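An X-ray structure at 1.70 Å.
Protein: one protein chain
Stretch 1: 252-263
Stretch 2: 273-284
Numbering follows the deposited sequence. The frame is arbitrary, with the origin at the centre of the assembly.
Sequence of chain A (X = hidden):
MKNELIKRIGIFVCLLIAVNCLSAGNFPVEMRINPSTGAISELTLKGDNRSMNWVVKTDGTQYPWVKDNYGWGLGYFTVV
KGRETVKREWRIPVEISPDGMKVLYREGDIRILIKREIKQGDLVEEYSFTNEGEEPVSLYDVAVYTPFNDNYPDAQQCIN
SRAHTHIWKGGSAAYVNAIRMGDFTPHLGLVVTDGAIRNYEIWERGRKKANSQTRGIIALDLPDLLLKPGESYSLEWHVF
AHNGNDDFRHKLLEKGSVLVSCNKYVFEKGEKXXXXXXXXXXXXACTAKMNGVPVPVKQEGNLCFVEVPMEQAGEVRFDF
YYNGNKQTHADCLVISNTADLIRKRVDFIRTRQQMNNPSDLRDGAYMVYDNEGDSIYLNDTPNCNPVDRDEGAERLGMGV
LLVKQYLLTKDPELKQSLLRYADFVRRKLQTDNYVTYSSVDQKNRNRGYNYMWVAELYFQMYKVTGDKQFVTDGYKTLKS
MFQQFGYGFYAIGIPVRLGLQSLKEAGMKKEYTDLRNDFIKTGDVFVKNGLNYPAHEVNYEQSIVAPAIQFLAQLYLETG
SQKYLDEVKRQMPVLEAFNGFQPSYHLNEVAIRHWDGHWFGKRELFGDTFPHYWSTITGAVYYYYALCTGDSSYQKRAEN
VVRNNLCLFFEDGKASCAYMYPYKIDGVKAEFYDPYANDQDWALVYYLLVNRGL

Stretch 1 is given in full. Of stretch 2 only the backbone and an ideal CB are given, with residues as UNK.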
# COMPACT_ATOMS: atom_id res chain seq x y z
N LEU A 252 6.99 20.60 -8.59
CA LEU A 252 5.61 20.88 -8.11
C LEU A 252 5.48 22.31 -7.54
O LEU A 252 4.54 23.06 -7.89
CB LEU A 252 5.15 19.80 -7.13
CG LEU A 252 3.78 19.96 -6.46
CD1 LEU A 252 3.23 18.58 -6.08
CD2 LEU A 252 3.84 20.86 -5.24
N LEU A 253 6.44 22.70 -6.72
CA LEU A 253 6.46 24.06 -6.17
C LEU A 253 6.72 25.12 -7.26
O LEU A 253 6.09 26.18 -7.23
CB LEU A 253 7.50 24.19 -5.06
CG LEU A 253 7.26 23.33 -3.81
CD1 LEU A 253 8.46 23.39 -2.87
CD2 LEU A 253 6.01 23.79 -3.08
N GLU A 254 7.60 24.81 -8.21
CA GLU A 254 7.86 25.72 -9.33
C GLU A 254 6.64 25.97 -10.15
O GLU A 254 6.44 27.08 -10.65
CB GLU A 254 8.95 25.20 -10.26
CG GLU A 254 10.32 25.19 -9.62
CD GLU A 254 11.43 24.77 -10.58
OE1 GLU A 254 11.18 23.89 -11.45
OE2 GLU A 254 12.54 25.35 -10.44
N LYS A 255 5.80 24.95 -10.27
CA LYS A 255 4.56 25.04 -11.04
C LYS A 255 3.44 25.72 -10.25
O LYS A 255 2.33 25.84 -10.75
CB LYS A 255 4.17 23.64 -11.54
CG LYS A 255 5.12 23.21 -12.66
CD LYS A 255 4.99 21.77 -13.08
CE LYS A 255 6.18 21.37 -13.96
NZ LYS A 255 6.18 22.12 -15.25
N GLY A 256 3.73 26.17 -9.03
CA GLY A 256 2.79 26.98 -8.25
C GLY A 256 1.89 26.23 -7.29
O GLY A 256 1.01 26.84 -6.68
N SER A 257 2.10 24.93 -7.13
CA SER A 257 1.32 24.15 -6.18
C SER A 257 1.97 24.19 -4.79
O SER A 257 2.90 24.97 -4.55
CB SER A 257 1.17 22.73 -6.69
OG SER A 257 0.23 22.01 -5.90
N VAL A 258 1.43 23.41 -3.84
CA VAL A 258 1.93 23.41 -2.46
C VAL A 258 2.12 22.00 -1.99
O VAL A 258 1.56 21.06 -2.57
CB VAL A 258 1.00 24.18 -1.50
CG1 VAL A 258 0.77 25.60 -1.98
CG2 VAL A 258 -0.33 23.48 -1.30
N LEU A 259 2.93 21.83 -0.94
CA LEU A 259 3.17 20.53 -0.32
C LEU A 259 2.77 20.62 1.14
O LEU A 259 3.23 21.51 1.87
CB LEU A 259 4.66 20.14 -0.42
CG LEU A 259 5.15 19.83 -1.82
CD1 LEU A 259 6.66 19.93 -1.84
CD2 LEU A 259 4.66 18.46 -2.27
N VAL A 260 1.92 19.70 1.57
CA VAL A 260 1.50 19.60 2.95
C VAL A 260 2.19 18.41 3.59
O VAL A 260 2.32 17.36 2.97
CB VAL A 260 -0.03 19.46 3.04
CG1 VAL A 260 -0.50 19.29 4.47
CG2 VAL A 260 -0.65 20.72 2.47
N SER A 261 2.61 18.58 4.84
CA SER A 261 3.15 17.48 5.60
C SER A 261 2.85 17.69 7.09
O SER A 261 2.71 18.83 7.53
CB SER A 261 4.66 17.37 5.39
OG SER A 261 5.27 18.63 5.60
N CYS A 262 2.84 16.59 7.83
CA CYS A 262 2.61 16.61 9.27
C CYS A 262 3.81 15.97 9.95
O CYS A 262 4.51 15.16 9.37
CB CYS A 262 1.36 15.82 9.63
SG CYS A 262 -0.14 16.39 8.79
N ASN A 263 4.01 16.29 11.23
CA ASN A 263 5.10 15.68 11.98
C ASN A 263 4.88 14.16 12.09
O ASN A 263 5.85 13.40 12.05
CB ASN A 263 5.33 16.37 13.33
CG ASN A 263 4.14 16.30 14.25
OD1 ASN A 263 3.02 16.62 13.86
ND2 ASN A 263 4.35 15.81 15.47
N UNK A 273 0.03 18.21 17.16
CA UNK A 273 0.25 18.05 15.72
C UNK A 273 0.85 19.34 15.19
O UNK A 273 0.44 20.45 15.61
CB UNK A 273 -1.05 17.71 14.99
N UNK A 274 1.83 19.21 14.29
CA UNK A 274 2.33 20.34 13.54
C UNK A 274 2.10 20.04 12.07
O UNK A 274 2.64 19.08 11.56
CB UNK A 274 3.81 20.61 13.84
N UNK A 275 1.30 20.86 11.40
CA UNK A 275 0.95 20.64 10.00
C UNK A 275 1.46 21.81 9.19
O UNK A 275 1.14 22.95 9.51
CB UNK A 275 -0.56 20.47 9.82
N UNK A 276 2.26 21.54 8.15
CA UNK A 276 2.96 22.55 7.37
C UNK A 276 2.45 22.56 5.95
O UNK A 276 2.20 21.50 5.38
CB UNK A 276 4.47 22.31 7.39
N UNK A 277 2.28 23.75 5.39
CA UNK A 277 1.95 23.95 3.99
C UNK A 277 3.08 24.80 3.37
O UNK A 277 3.23 25.99 3.70
CB UNK A 277 0.58 24.62 3.83
N UNK A 278 3.86 24.18 2.49
CA UNK A 278 5.03 24.82 1.88
C UNK A 278 4.71 25.20 0.45
O UNK A 278 4.14 24.40 -0.31
CB UNK A 278 6.25 23.90 1.93
N UNK A 279 5.11 26.41 0.07
CA UNK A 279 4.95 26.91 -1.30
C UNK A 279 6.29 27.47 -1.79
O UNK A 279 7.25 27.54 -1.01
CB UNK A 279 3.86 27.98 -1.37
N UNK A 280 6.35 27.85 -3.05
CA UNK A 280 7.54 28.49 -3.60
C UNK A 280 7.57 29.94 -3.12
O UNK A 280 8.57 30.39 -2.60
CB UNK A 280 7.56 28.41 -5.13
N UNK A 281 6.46 30.64 -3.28
CA UNK A 281 6.32 32.03 -2.80
C UNK A 281 5.28 32.08 -1.67
O UNK A 281 4.43 31.20 -1.58
CB UNK A 281 5.91 32.96 -3.94
N UNK A 282 5.34 33.12 -0.82
CA UNK A 282 4.31 33.31 0.21
C UNK A 282 2.87 33.19 -0.31
O UNK A 282 2.53 33.72 -1.37
CB UNK A 282 4.49 34.68 0.86
N UNK A 283 2.05 32.44 0.41
CA UNK A 283 0.64 32.30 0.07
C UNK A 283 -0.12 33.54 0.48
O UNK A 283 0.26 34.20 1.44
CB UNK A 283 0.04 31.06 0.74
N UNK A 284 -1.15 33.86 -0.29
CA UNK A 284 -2.09 34.94 0.07
C UNK A 284 -3.35 34.39 0.75
O UNK A 284 -3.96 33.38 0.32
CB UNK A 284 -2.48 35.74 -1.18

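Stretch 2 runs antiparallel to strand 259-262, and its later part reaches the end of the helix holding Leu253.

Position 273 has extended backbone angles. Its CB points sideways, 4.4 Å from Asn263 OD1. Small or medium side chains would fit. It is Ala273.

At position 274 the backbone N meets a side chain: it donates to Asn263 OD1 at 2.9 Å, and Asn263 N returns a longer bond to the O of 274, 3.1 Å. The CB points sideways, so a long polar chain could leave freely. The residue is Arg274, extended, its end leading away from stretch 1.

Position 275 sits opposite Cys262 in a non-hydrogen-bonded pair. Its ideal CB is 4.2 Å from Cys262 SG. This apolar surface suits Val, Ile, Leu or Ala. Val275 fills it: its CG1 lies 3.7 Å from Cys262 SG and 4.0 Å from Val260 CG1.

Position 276 pairs with Ser261 on the other face, with Leu259. Its N donates to Ser261 O (2.8 Å); its O accepts from Ser261 N (3.0 Å). The neighbouring Ser261 hydroxyl makes polar chains plausible; Thr, Gln or Glu would all do. Glu276 does not bond to that hydroxyl. Instead, its OE2 forms a salt bridge with Arg274 NE, 2.9 Å.

Position 277 returns to the face of Val260. The ideal CB is 4.3 Å from Val260 CG2. A compact apolar residue is expected, such as Val, Ala or Cys. Cys277 places SG 3.7 Å from Val258 CG2 and 4.2 Å from Val260 CG2.

Position 278 pairs with Leu259: its N donates to Leu259 O (2.8 Å); its O accepts from Leu259 N (2.9 Å). Its CB lies 5.0 Å from Leu253 CD2. An aliphatic residue or a long chain with an aliphatic stem would suit. Arg278 sets CG 4.2 Å from Leu253 CD1, and its end leads away.

Position 279 has its CB 3.9 Å from Val258 CG1. Small residues such as Ala, Ser or Thr fit. Ser279 OG donates to the backbone O of 281, 2.6 Å.

Position 280 points toward Leu253, its CB 3.4 Å from Leu253 O. A water accepts from its N and donates to Leu253 O and Ser257 O. Several aliphatic residues could cover the helix end. Leu280 brings CD2 4.3 Å from Glu254 CA.

Positions 281, 282 and 284 meet nothing of stretch 1, so many residues would serve; they are Glu281, Pro282 and Glu284. At 283 only a longer apolar chain could reach back. Leu283 CD2 comes 4.0 Å from Val258 CG1.

Stretch 2 (273-284) ARVECRSLEPLE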
# COMPACT_ATOMS: atom_id res chain seq x y z
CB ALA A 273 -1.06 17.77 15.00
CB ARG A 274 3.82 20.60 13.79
CG ARG A 274 4.36 21.77 12.97
CD ARG A 274 5.84 22.02 13.25
NE ARG A 274 6.39 23.05 12.38
CZ ARG A 274 6.66 24.32 12.70
NH1 ARG A 274 6.45 24.81 13.92
NH2 ARG A 274 7.20 25.11 11.79
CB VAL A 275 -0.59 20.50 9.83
CG1 VAL A 275 -0.93 20.01 8.43
CG2 VAL A 275 -1.15 19.60 10.89
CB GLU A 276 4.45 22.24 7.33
CG GLU A 276 5.12 22.43 8.69
CD GLU A 276 6.64 22.34 8.63
OE1 GLU A 276 7.21 22.01 7.56
OE2 GLU A 276 7.26 22.58 9.68
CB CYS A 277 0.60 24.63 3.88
SG CYS A 277 0.01 24.85 2.17
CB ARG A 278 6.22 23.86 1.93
CG ARG A 278 7.47 24.26 1.15
CD ARG A 278 8.31 25.29 1.87
NE ARG A 278 8.86 24.78 3.12
CZ ARG A 278 9.53 25.53 3.99
NH1 ARG A 278 9.75 26.82 3.75
NH2 ARG A 278 9.97 25.00 5.12
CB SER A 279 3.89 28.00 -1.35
OG SER A 279 4.13 28.96 -0.33
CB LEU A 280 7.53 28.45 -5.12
CG LEU A 280 8.77 29.08 -5.78
CD1 LEU A 280 9.96 28.17 -5.61
CD2 LEU A 280 8.49 29.40 -7.23
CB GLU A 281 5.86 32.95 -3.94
CG GLU A 281 6.65 32.84 -5.25
CD GLU A 281 8.09 33.34 -5.15
OE1 GLU A 281 8.58 33.64 -4.04
OE2 GLU A 281 8.74 33.45 -6.21
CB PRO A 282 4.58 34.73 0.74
CG PRO A 282 6.06 34.89 0.56
CD PRO A 282 6.37 34.19 -0.74
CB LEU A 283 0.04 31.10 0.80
CG LEU A 283 0.66 29.77 0.42
CD1 LEU A 283 -0.00 28.67 1.22
CD2 LEU A 283 0.53 29.50 -1.07
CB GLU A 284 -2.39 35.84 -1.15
CG GLU A 284 -3.23 35.24 -2.27
CD GLU A 284 -2.77 35.63 -3.69
OE1 GLU A 284 -2.34 36.79 -3.89
OE2 GLU A 284 -2.84 34.77 -4.61
O HOH W 1 4.47 27.04 -5.09
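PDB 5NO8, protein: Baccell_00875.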